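Local coordinates for pyroglutatmate porin OpdO (Pseudomonas aeruginosa, PDB 2Y0K), which probably forms an outer-membrane channel of the OprD porin family, through which small solutes such as pyroglutamate may pass, at residues L226-R231 and A251-R256; V262-Q267 and W302-D307; T191-A196 and L214-D219. All coordinates share one frame; numbering follows the deposited sequence.

Contact 1: L226-R231 and A251-R256; sequences LKSDLR and ALFSLR. With C8E ((hydroxyethyloxy)tri(ethyloxy)octane), chain F.
Ser228 and Phe253 make the closest side-chain meeting between strands 226-231 and 251-256, OG of Ser228 lying 3.1 Å from CD1 of Phe253 at the edge of the ring. The rotation of Phe253 (chi1 -60°) holds its ring beside its own backbone N, level with the serine facing it. On this face the packing continues to Leu230, whose CD2 sits 3.8 Å from CB of Ala251. Backbone bonds pair Lys227 with Ser254 and Asp229 with Leu252, the bond from Leu252 N to Asp229 O measuring 2.8 Å. Toward the other end the fit is looser: Leu226 CD1 comes only within 4.4 Å of CD1 of the exposed Leu255. The reverse face is more polar. There the exposed, extended chain of Lys227 leads away from Ser254, and Arg231 grips Asp229 side-on with NE and NH2, 3.1 Å from OD1 and 3.0 Å from OD2, meeting the carboxylate from above its plane; the arginine also makes a cation-pi contact with Tyr284. A detergent molecule lies at the edge of the Phe253 ring, its C10 3.8 Å from CZ. The antiparallel hairpin thus has a largely apolar, detergent-contacting face and a more polar one behind it, as in a transmembrane beta barrel.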
loop_
_atom_site.group_PDB
_atom_site.type_symbol
_atom_site.label_atom_id
_atom_site.label_comp_id
_atom_site.label_asym_id
_atom_site.label_seq_id
_atom_site.Cartn_x
_atom_site.Cartn_y
_atom_site.Cartn_z
ATOM N N LEU A 226 -16.477 -12.873 -10.125
ATOM C CA LEU A 226 -16.466 -12.856 -8.669
ATOM C C LEU A 226 -15.060 -13.172 -8.162
ATOM O O LEU A 226 -14.449 -14.179 -8.550
ATOM C CB LEU A 226 -17.452 -13.864 -8.090
ATOM C CG LEU A 226 -17.461 -13.902 -6.558
ATOM C CD1 LEU A 226 -18.060 -12.635 -5.964
ATOM C CD2 LEU A 226 -18.230 -15.115 -6.044
ATOM N N LYS A 227 -14.540 -12.294 -7.312
ATOM C CA LYS A 227 -13.268 -12.541 -6.657
ATOM C C LYS A 227 -13.523 -12.736 -5.165
ATOM O O LYS A 227 -14.208 -11.929 -4.527
ATOM C CB LYS A 227 -12.298 -11.383 -6.905
ATOM C CG LYS A 227 -10.892 -11.599 -6.359
ATOM C CD LYS A 227 -10.035 -10.332 -6.537
ATOM C CE LYS A 227 -8.603 -10.543 -6.038
ATOM N NZ LYS A 227 -7.780 -9.283 -6.047
ATOM N N SER A 228 -12.997 -13.827 -4.626
ATOM C CA SER A 228 -13.112 -14.117 -3.201
ATOM C C SER A 228 -11.729 -14.076 -2.573
ATOM O O SER A 228 -10.823 -14.785 -3.005
ATOM C CB SER A 228 -13.758 -15.483 -2.981
ATOM O OG SER A 228 -15.069 -15.516 -3.525
ATOM N N ASP A 229 -11.579 -13.235 -1.554
ATOM C CA ASP A 229 -10.285 -12.961 -0.949
ATOM C C ASP A 229 -10.384 -13.202 0.562
ATOM O O ASP A 229 -11.039 -12.439 1.280
ATOM C CB ASP A 229 -9.908 -11.501 -1.265
ATOM C CG ASP A 229 -8.468 -11.152 -0.903
ATOM O OD1 ASP A 229 -7.884 -11.793 -0.002
ATOM O OD2 ASP A 229 -7.921 -10.203 -1.519
ATOM N N LEU A 230 -9.758 -14.281 1.032
ATOM C CA LEU A 230 -9.759 -14.632 2.451
ATOM C C LEU A 230 -8.382 -14.422 3.062
ATOM O O LEU A 230 -7.372 -14.859 2.502
ATOM C CB LEU A 230 -10.160 -16.098 2.642
ATOM C CG LEU A 230 -11.475 -16.546 2.007
ATOM C CD1 LEU A 230 -11.685 -18.032 2.281
ATOM C CD2 LEU A 230 -12.676 -15.716 2.522
ATOM N N ARG A 231 -8.343 -13.784 4.227
ATOM C CA ARG A 231 -7.079 -13.495 4.896
ATOM C C ARG A 231 -7.094 -13.869 6.374
ATOM O O ARG A 231 -8.068 -13.607 7.084
ATOM C CB ARG A 231 -6.733 -12.012 4.754
ATOM C CG ARG A 231 -6.800 -11.530 3.312
ATOM C CD ARG A 231 -6.340 -10.095 3.160
ATOM N NE ARG A 231 -6.595 -9.606 1.808
ATOM C CZ ARG A 231 -6.479 -8.334 1.438
ATOM N NH1 ARG A 231 -6.109 -7.403 2.316
ATOM N NH2 ARG A 231 -6.731 -7.990 0.179
ATOM N N ALA A 251 -12.371 -11.145 4.938
ATOM C CA ALA A 251 -13.007 -11.714 3.771
ATOM C C ALA A 251 -13.503 -10.579 2.864
ATOM O O ALA A 251 -14.279 -9.729 3.298
ATOM C CB ALA A 251 -14.167 -12.632 4.188
ATOM N N LEU A 252 -13.049 -10.568 1.611
ATOM C CA LEU A 252 -13.557 -9.607 0.632
ATOM C C LEU A 252 -14.098 -10.294 -0.618
ATOM O O LEU A 252 -13.400 -11.076 -1.285
ATOM C CB LEU A 252 -12.472 -8.617 0.236
ATOM C CG LEU A 252 -12.907 -7.361 -0.525
ATOM C CD1 LEU A 252 -13.860 -6.522 0.314
ATOM C CD2 LEU A 252 -11.680 -6.536 -0.920
ATOM N N PHE A 253 -15.343 -9.994 -0.944
ATOM C CA PHE A 253 -15.930 -10.522 -2.164
ATOM C C PHE A 253 -16.216 -9.370 -3.111
ATOM O O PHE A 253 -16.932 -8.431 -2.751
ATOM C CB PHE A 253 -17.201 -11.314 -1.862
ATOM C CG PHE A 253 -16.973 -12.481 -0.950
ATOM C CD1 PHE A 253 -16.608 -13.718 -1.465
ATOM C CD2 PHE A 253 -17.094 -12.335 0.427
ATOM C CE1 PHE A 253 -16.384 -14.795 -0.630
ATOM C CE2 PHE A 253 -16.874 -13.413 1.274
ATOM C CZ PHE A 253 -16.517 -14.648 0.744
ATOM N N SER A 254 -15.641 -9.440 -4.312
ATOM C CA SER A 254 -15.755 -8.356 -5.286
ATOM C C SER A 254 -16.437 -8.833 -6.564
ATOM O O SER A 254 -15.892 -9.646 -7.319
ATOM C CB SER A 254 -14.380 -7.773 -5.625
ATOM O OG SER A 254 -13.660 -7.385 -4.464
ATOM N N LEU A 255 -17.634 -8.317 -6.794
ATOM C CA LEU A 255 -18.431 -8.713 -7.934
ATOM C C LEU A 255 -18.316 -7.688 -9.058
ATOM O O LEU A 255 -18.716 -6.534 -8.900
ATOM C CB LEU A 255 -19.892 -8.853 -7.502
ATOM C CG LEU A 255 -20.828 -9.375 -8.591
ATOM C CD1 LEU A 255 -20.240 -10.637 -9.226
ATOM C CD2 LEU A 255 -22.218 -9.640 -8.034
ATOM N N ARG A 256 -17.757 -8.107 -10.190
ATOM C CA ARG A 256 -17.723 -7.261 -11.377
ATOM C C ARG A 256 -18.913 -7.595 -12.272
ATOM O O ARG A 256 -19.170 -8.759 -12.574
ATOM C CB ARG A 256 -16.413 -7.446 -12.141
ATOM C CG ARG A 256 -16.288 -6.586 -13.399
ATOM C CD ARG A 256 -16.238 -5.105 -13.057
ATOM N NE ARG A 256 -15.363 -4.857 -11.911
ATOM C CZ ARG A 256 -14.075 -4.533 -12.005
ATOM N NH1 ARG A 256 -13.506 -4.409 -13.201
ATOM N NH2 ARG A 256 -13.357 -4.331 -10.903
HETATM O O9 C8E F . -16.478 -17.307 4.266
HETATM C C10 C8E F . -16.495 -15.892 4.331
HETATM C C11 C8E F . -16.809 -15.433 5.752
HETATM O O12 C8E F . -17.147 -14.061 5.731
HETATM C C13 C8E F . -18.261 -13.754 6.545
HETATM C C14 C8E F . -17.871 -13.937 8.009
HETATM O O15 C8E F . -19.024 -13.934 8.827
HETATM C C16 C8E F . -19.496 -12.633 9.119
HETATM C C17 C8E F . -20.055 -12.610 10.541
#

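Contact 2: V262-Q267 and W302-D307; sequences VAAGYQ and WQLRYD. With C8E ((hydroxyethyloxy)tri(ethyloxy)octane), chain F; C8E ((hydroxyethyloxy)tri(ethyloxy)octane), chain G; C8E ((hydroxyethyloxy)tri(ethyloxy)octane), chain C.
Strands 262-267 and 302-307 run antiparallel, their axes 4.5 Å apart at 167°, with Ala263-Arg305 and Gly265-Gln303 as hydrogen-bonded pairs. Each of these pairs is closed by two backbone bonds, among them Gly265 N to Gln303 O at 2.8 Å. Val262, Ala264, Tyr266, Trp302, Leu304 and Tyr306 share one face. Here CG2 of Val262 meets the edge of the Tyr306 ring in its plane, 3.7 Å from CD1, while Ala264 CB touches Leu304 CD2 at 3.9 Å. Tyr306 directs its hydroxyl to a hydrogen bond with His260 ND1. Three detergent molecules border this apolar surface. One lays C16 over the centre of the Tyr266 ring, another brings O9 to 3.6 Å from Leu304 CB, and C10 of a third lies 3.6 Å from CE1 of Tyr306. The indole of Trp302 turns away from strand 262-267, because chi1 of 59° puts CG between the backbone N and the carbonyl carbon. On the other face Arg305 CB packs against Ala263 CB before its extended chain leads away, and the extended Gln303 stands beside Gly265. Arg305 binds Asp307 side-on, NE to OD1 at 2.7 Å through the syn lone pair and NH2 to OD2, so the carboxylate and the guanidinium hold each other flat. Arg323 stands close by, consistent with the rows of arginines that line OprD channels, and the carboxylate of Asp307 probably balances part of the positive charge. Gln303 NE2 gives a weak hydrogen bond to Val286 O. In the barrel wall strand 245-257 flanks this pair beside 262-267, bonding through Phe253 to Ala264, while strand 318-332 adjoins 302-307, where Trp302 bonds by its backbone to Ser326.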
loop_
_atom_site.group_PDB
_atom_site.type_symbol
_atom_site.label_atom_id
_atom_site.label_comp_id
_atom_site.label_asym_id
_atom_site.label_seq_id
_atom_site.Cartn_x
_atom_site.Cartn_y
_atom_site.Cartn_z
ATOM N N VAL A 262 -19.381 -4.140 -7.323
ATOM C CA VAL A 262 -19.763 -4.080 -5.920
ATOM C C VAL A 262 -18.930 -5.081 -5.128
ATOM O O VAL A 262 -18.709 -6.224 -5.571
ATOM C CB VAL A 262 -21.259 -4.376 -5.709
ATOM C CG1 VAL A 262 -21.553 -4.588 -4.235
ATOM C CG2 VAL A 262 -22.091 -3.237 -6.239
ATOM N N ALA A 263 -18.459 -4.638 -3.966
ATOM C CA ALA A 263 -17.680 -5.486 -3.072
ATOM C C ALA A 263 -18.239 -5.444 -1.641
ATOM O O ALA A 263 -18.706 -4.405 -1.168
ATOM C CB ALA A 263 -16.212 -5.065 -3.092
ATOM N N ALA A 264 -18.202 -6.583 -0.963
ATOM C CA ALA A 264 -18.603 -6.654 0.432
ATOM C C ALA A 264 -17.448 -7.245 1.191
ATOM O O ALA A 264 -16.864 -8.243 0.775
ATOM C CB ALA A 264 -19.843 -7.520 0.603
ATOM N N GLY A 265 -17.109 -6.617 2.306
ATOM C CA GLY A 265 -15.975 -7.060 3.094
ATOM C C GLY A 265 -16.329 -7.290 4.549
ATOM O O GLY A 265 -17.175 -6.595 5.134
ATOM N N TYR A 266 -15.676 -8.279 5.140
ATOM C CA TYR A 266 -15.834 -8.531 6.556
ATOM C C TYR A 266 -14.474 -8.703 7.215
ATOM O O TYR A 266 -13.621 -9.431 6.703
ATOM C CB TYR A 266 -16.720 -9.759 6.803
ATOM C CG TYR A 266 -16.808 -10.100 8.276
ATOM C CD1 TYR A 266 -17.690 -9.429 9.114
ATOM C CD2 TYR A 266 -15.983 -11.066 8.829
ATOM C CE1 TYR A 266 -17.759 -9.731 10.464
ATOM C CE2 TYR A 266 -16.046 -11.381 10.173
ATOM C CZ TYR A 266 -16.932 -10.712 10.988
ATOM O OH TYR A 266 -16.981 -11.026 12.330
ATOM N N GLN A 267 -14.293 -8.053 8.361
ATOM C CA GLN A 267 -13.026 -8.070 9.087
ATOM C C GLN A 267 -13.230 -8.200 10.604
ATOM O O GLN A 267 -14.136 -7.595 11.185
ATOM C CB GLN A 267 -12.250 -6.798 8.754
ATOM C CG GLN A 267 -10.824 -6.703 9.293
ATOM C CD GLN A 267 -10.016 -5.595 8.584
ATOM O OE1 GLN A 267 -9.586 -5.774 7.432
ATOM N NE2 GLN A 267 -9.826 -4.449 9.259
ATOM N N TRP A 302 -17.576 -4.252 8.696
ATOM C CA TRP A 302 -18.089 -4.696 7.414
ATOM C C TRP A 302 -18.047 -3.535 6.466
ATOM O O TRP A 302 -18.168 -2.382 6.880
ATOM C CB TRP A 302 -19.501 -5.265 7.509
ATOM C CG TRP A 302 -20.521 -4.336 8.051
ATOM C CD1 TRP A 302 -20.969 -4.276 9.349
ATOM C CD2 TRP A 302 -21.264 -3.344 7.324
ATOM N NE1 TRP A 302 -21.939 -3.301 9.470
ATOM C CE2 TRP A 302 -22.138 -2.713 8.244
ATOM C CE3 TRP A 302 -21.278 -2.928 5.985
ATOM C CZ2 TRP A 302 -23.011 -1.685 7.871
ATOM C CZ3 TRP A 302 -22.147 -1.903 5.615
ATOM C CH2 TRP A 302 -23.004 -1.297 6.557
ATOM N N GLN A 303 -17.834 -3.844 5.193
ATOM C CA GLN A 303 -17.642 -2.826 4.177
ATOM C C GLN A 303 -18.556 -3.115 3.006
ATOM O O GLN A 303 -18.706 -4.274 2.583
ATOM C CB GLN A 303 -16.174 -2.820 3.690
ATOM C CG GLN A 303 -15.970 -2.177 2.290
ATOM C CD GLN A 303 -14.491 -2.048 1.854
ATOM O OE1 GLN A 303 -14.175 -1.275 0.949
ATOM N NE2 GLN A 303 -13.601 -2.816 2.478
ATOM N N LEU A 304 -19.162 -2.058 2.479
ATOM C CA LEU A 304 -19.783 -2.137 1.168
ATOM C C LEU A 304 -19.112 -1.125 0.265
ATOM O O LEU A 304 -18.889 0.020 0.656
ATOM C CB LEU A 304 -21.292 -1.880 1.239
ATOM C CG LEU A 304 -22.051 -3.060 1.855
ATOM C CD1 LEU A 304 -23.515 -2.722 2.158
ATOM C CD2 LEU A 304 -21.961 -4.267 0.923
ATOM N N ARG A 305 -18.794 -1.553 -0.947
ATOM C CA ARG A 305 -18.115 -0.693 -1.895
ATOM C C ARG A 305 -18.750 -0.759 -3.283
ATOM O O ARG A 305 -19.160 -1.822 -3.739
ATOM C CB ARG A 305 -16.628 -1.057 -1.968
ATOM C CG ARG A 305 -15.923 -0.432 -3.179
ATOM C CD ARG A 305 -14.409 -0.519 -3.098
ATOM N NE ARG A 305 -13.794 -0.087 -4.350
ATOM C CZ ARG A 305 -12.494 0.109 -4.514
ATOM N NH1 ARG A 305 -11.669 -0.103 -3.496
ATOM N NH2 ARG A 305 -12.023 0.508 -5.697
ATOM N N TYR A 306 -18.811 0.385 -3.955
ATOM C CA TYR A 306 -19.308 0.449 -5.325
ATOM C C TYR A 306 -18.328 1.191 -6.246
ATOM O O TYR A 306 -17.753 2.197 -5.856
ATOM C CB TYR A 306 -20.703 1.101 -5.360
ATOM C CG TYR A 306 -21.236 1.286 -6.766
ATOM C CD1 TYR A 306 -21.709 0.204 -7.501
ATOM C CD2 TYR A 306 -21.226 2.536 -7.372
ATOM C CE1 TYR A 306 -22.178 0.367 -8.790
ATOM C CE2 TYR A 306 -21.681 2.710 -8.663
ATOM C CZ TYR A 306 -22.162 1.629 -9.365
ATOM O OH TYR A 306 -22.617 1.814 -10.650
ATOM N N ASP A 307 -18.134 0.677 -7.462
ATOM C CA ASP A 307 -17.331 1.350 -8.493
ATOM C C ASP A 307 -18.110 1.426 -9.797
ATOM O O ASP A 307 -18.831 0.495 -10.160
ATOM C CB ASP A 307 -16.023 0.584 -8.781
ATOM C CG ASP A 307 -15.053 0.627 -7.625
ATOM O OD1 ASP A 307 -15.258 -0.109 -6.640
ATOM O OD2 ASP A 307 -14.082 1.400 -7.696
HETATM O O9 C8E F . -16.478 -17.307 4.266
HETATM C C10 C8E F . -16.495 -15.892 4.331
HETATM C C11 C8E F . -16.809 -15.433 5.752
HETATM O O12 C8E F . -17.147 -14.061 5.731
HETATM C C13 C8E F . -18.261 -13.754 6.545
HETATM C C14 C8E F . -17.871 -13.937 8.009
HETATM O O15 C8E F . -19.024 -13.934 8.827
HETATM C C16 C8E F . -19.496 -12.633 9.119
HETATM C C17 C8E F . -20.055 -12.610 10.541
HETATM O O9 C8E G . -23.041 -0.174 -1.463
HETATM C C10 C8E G . -21.861 0.593 -1.628
HETATM C C11 C8E G . -22.250 2.062 -1.729
HETATM O O12 C8E G . -21.622 2.829 -0.719
HETATM C C13 C8E G . -22.451 3.912 -0.350
HETATM C C14 C8E G . -21.689 4.890 0.521
HETATM O O15 C8E G . -22.602 5.570 1.344
HETATM C C16 C8E G . -22.572 5.028 2.651
HETATM C C7 C8E C . -25.274 -3.210 -10.315
HETATM C C8 C8E C . -25.900 -2.151 -9.415
HETATM O O9 C8E C . -25.597 -2.441 -8.064
HETATM C C10 C8E C . -25.049 -1.341 -7.359
HETATM C C11 C8E C . -26.140 -0.545 -6.646
HETATM O O12 C8E C . -25.547 0.392 -5.765
#

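Contact 3: T191-A196 and L214-D219; sequences TPALTA and LVHTLD
The hairpin of strands 194-203 and 207-219, part of the barrel wall, has its open end here, where Leu194 and Ala196 face His216 and Leu214. CD1 of Leu194 and CD1 of Leu214 are 3.4 Å apart, tighter than usual van der Waals contact, and the two side chains cross obliquely. Leu194 reaches its partner with CG anti to the backbone N (chi1 -170°), and its other methyl, CD2, lies 3.8 Å from CB of His216. Leu214 CD1 also touches CB of Ala196 at 3.9 Å. Backbone bonds join Thr195 and Val215 in both directions, and Thr217 N donates to Ala193 O at 2.7 Å, extending the pairing to the residue just before strand 194-196 begins. Ala193 O takes a second bond, from a water 3.2 Å away; the same water lies 3.1 Å from Thr217 OG1 and so bridges the two segments. CB of Ala193 meanwhile rests 4.0 Å from CD2 of the His216 ring. The chain enters strand 194-196 through an ST turn, in which Thr191 OG1 accepts from Ala193 N at 3.1 Å, and Arg189 bonds to the carbonyl of Pro192. Strand 175-189 lies next to 194-196, Tyr188 bonding with Ala196, while strand 225-237 borders 214-219, its Lys227 and Asp229 side chains touching Val215.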
loop_
_atom_site.group_PDB
_atom_site.type_symbol
_atom_site.label_atom_id
_atom_site.label_comp_id
_atom_site.label_asym_id
_atom_site.label_seq_id
_atom_site.Cartn_x
_atom_site.Cartn_y
_atom_site.Cartn_z
ATOM N N THR A 191 -4.746 -23.904 -8.814
ATOM C CA THR A 191 -5.309 -24.048 -10.142
ATOM C C THR A 191 -5.201 -22.677 -10.800
ATOM O O THR A 191 -4.679 -21.743 -10.192
ATOM C CB THR A 191 -6.773 -24.468 -10.077
ATOM O OG1 THR A 191 -7.563 -23.358 -9.640
ATOM C CG2 THR A 191 -6.950 -25.641 -9.118
ATOM N N PRO A 192 -5.669 -22.548 -12.050
ATOM C CA PRO A 192 -5.579 -21.219 -12.664
ATOM C C PRO A 192 -6.429 -20.177 -11.939
ATOM O O PRO A 192 -6.175 -18.987 -12.075
ATOM C CB PRO A 192 -6.124 -21.459 -14.075
ATOM C CG PRO A 192 -5.782 -22.904 -14.357
ATOM C CD PRO A 192 -6.010 -23.594 -13.036
ATOM N N ALA A 193 -7.418 -20.612 -11.169
ATOM C CA ALA A 193 -8.361 -19.663 -10.590
ATOM C C ALA A 193 -8.150 -19.437 -9.092
ATOM O O ALA A 193 -8.727 -18.517 -8.505
ATOM C CB ALA A 193 -9.791 -20.113 -10.869
ATOM N N LEU A 194 -7.307 -20.268 -8.489
ATOM C CA LEU A 194 -7.199 -20.347 -7.038
ATOM C C LEU A 194 -5.751 -20.223 -6.583
ATOM O O LEU A 194 -4.909 -21.076 -6.901
ATOM C CB LEU A 194 -7.783 -21.678 -6.555
ATOM C CG LEU A 194 -8.009 -21.940 -5.062
ATOM C CD1 LEU A 194 -6.679 -22.110 -4.366
ATOM C CD2 LEU A 194 -8.839 -20.836 -4.391
ATOM N N THR A 195 -5.463 -19.172 -5.819
ATOM C CA THR A 195 -4.105 -18.943 -5.338
ATOM C C THR A 195 -4.023 -18.965 -3.811
ATOM O O THR A 195 -4.810 -18.318 -3.118
ATOM C CB THR A 195 -3.545 -17.620 -5.873
ATOM O OG1 THR A 195 -3.666 -17.611 -7.294
ATOM C CG2 THR A 195 -2.072 -17.450 -5.496
ATOM N N ALA A 196 -3.063 -19.724 -3.299
ATOM C CA ALA A 196 -2.862 -19.839 -1.861
ATOM C C ALA A 196 -1.558 -19.165 -1.499
ATOM O O ALA A 196 -0.568 -19.293 -2.224
ATOM C CB ALA A 196 -2.841 -21.302 -1.436
ATOM N N LEU A 214 -6.128 -16.982 0.745
ATOM C CA LEU A 214 -6.669 -17.796 -0.316
ATOM C C LEU A 214 -7.456 -16.855 -1.183
ATOM O O LEU A 214 -8.270 -16.098 -0.678
ATOM C CB LEU A 214 -7.557 -18.906 0.245
ATOM C CG LEU A 214 -7.928 -20.053 -0.697
ATOM C CD1 LEU A 214 -6.673 -20.698 -1.323
ATOM C CD2 LEU A 214 -8.776 -21.083 0.051
ATOM N N VAL A 215 -7.184 -16.880 -2.487
ATOM C CA VAL A 215 -7.885 -16.011 -3.431
ATOM C C VAL A 215 -8.413 -16.806 -4.619
ATOM O O VAL A 215 -7.659 -17.484 -5.324
ATOM C CB VAL A 215 -6.975 -14.883 -3.936
ATOM C CG1 VAL A 215 -7.708 -14.001 -4.942
ATOM C CG2 VAL A 215 -6.460 -14.054 -2.762
ATOM N N HIS A 216 -9.722 -16.723 -4.819
ATOM C CA HIS A 216 -10.374 -17.384 -5.936
ATOM C C HIS A 216 -10.929 -16.357 -6.920
ATOM O O HIS A 216 -11.675 -15.450 -6.547
ATOM C CB HIS A 216 -11.491 -18.304 -5.440
ATOM C CG HIS A 216 -12.218 -19.009 -6.541
ATOM N ND1 HIS A 216 -13.522 -18.716 -6.874
ATOM C CD2 HIS A 216 -11.818 -19.977 -7.397
ATOM C CE1 HIS A 216 -13.899 -19.486 -7.882
ATOM N NE2 HIS A 216 -12.884 -20.261 -8.219
ATOM N N THR A 217 -10.551 -16.502 -8.181
ATOM C CA THR A 217 -11.060 -15.626 -9.226
ATOM C C THR A 217 -11.958 -16.431 -10.145
ATOM O O THR A 217 -11.508 -17.374 -10.794
ATOM C CB THR A 217 -9.920 -14.992 -10.049
ATOM O OG1 THR A 217 -9.136 -14.137 -9.209
ATOM C CG2 THR A 217 -10.488 -14.178 -11.215
ATOM N N LEU A 218 -13.235 -16.070 -10.168
ATOM C CA LEU A 218 -14.206 -16.693 -11.053
ATOM C C LEU A 218 -14.558 -15.774 -12.226
ATOM O O LEU A 218 -15.297 -14.808 -12.056
ATOM C CB LEU A 218 -15.467 -17.028 -10.273
ATOM C CG LEU A 218 -16.591 -17.729 -11.030
ATOM C CD1 LEU A 218 -16.054 -18.930 -11.798
ATOM C CD2 LEU A 218 -17.678 -18.157 -10.040
ATOM N N ASP A 219 -14.030 -16.078 -13.409
ATOM C CA ASP A 219 -14.338 -15.310 -14.619
ATOM C C ASP A 219 -15.405 -15.982 -15.475
ATOM O O ASP A 219 -15.145 -17.009 -16.101
ATOM C CB ASP A 219 -13.081 -15.115 -15.471
ATOM C CG ASP A 219 -13.374 -14.417 -16.801
ATOM O OD1 ASP A 219 -14.559 -14.374 -17.202
ATOM O OD2 ASP A 219 -12.416 -13.919 -17.446
HETATM O O HOH W 1 -7.199 -15.899 -7.600
#

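The three contacts follow one another around the barrel wall, contact 3 leading through contact 1 to contact 2. Centres of contacts 1 and 3 are about 10 Å apart, and Leu226 O lies 2.8 Å from Leu218 N, a probable hydrogen bond between adjacent strands. Contacts 1 and 2 are about 9 Å apart between centres and meet at Leu255 N and Val262 O, 2.7 Å from each other. Contacts 2 and 3 do not touch, their nearest atoms being about 11 Å apart. One detergent molecule spans contacts 1 and 2, resting on Phe253 and Ala251 in the first and on Tyr266 in the second, consistent with a continuous membrane-facing surface.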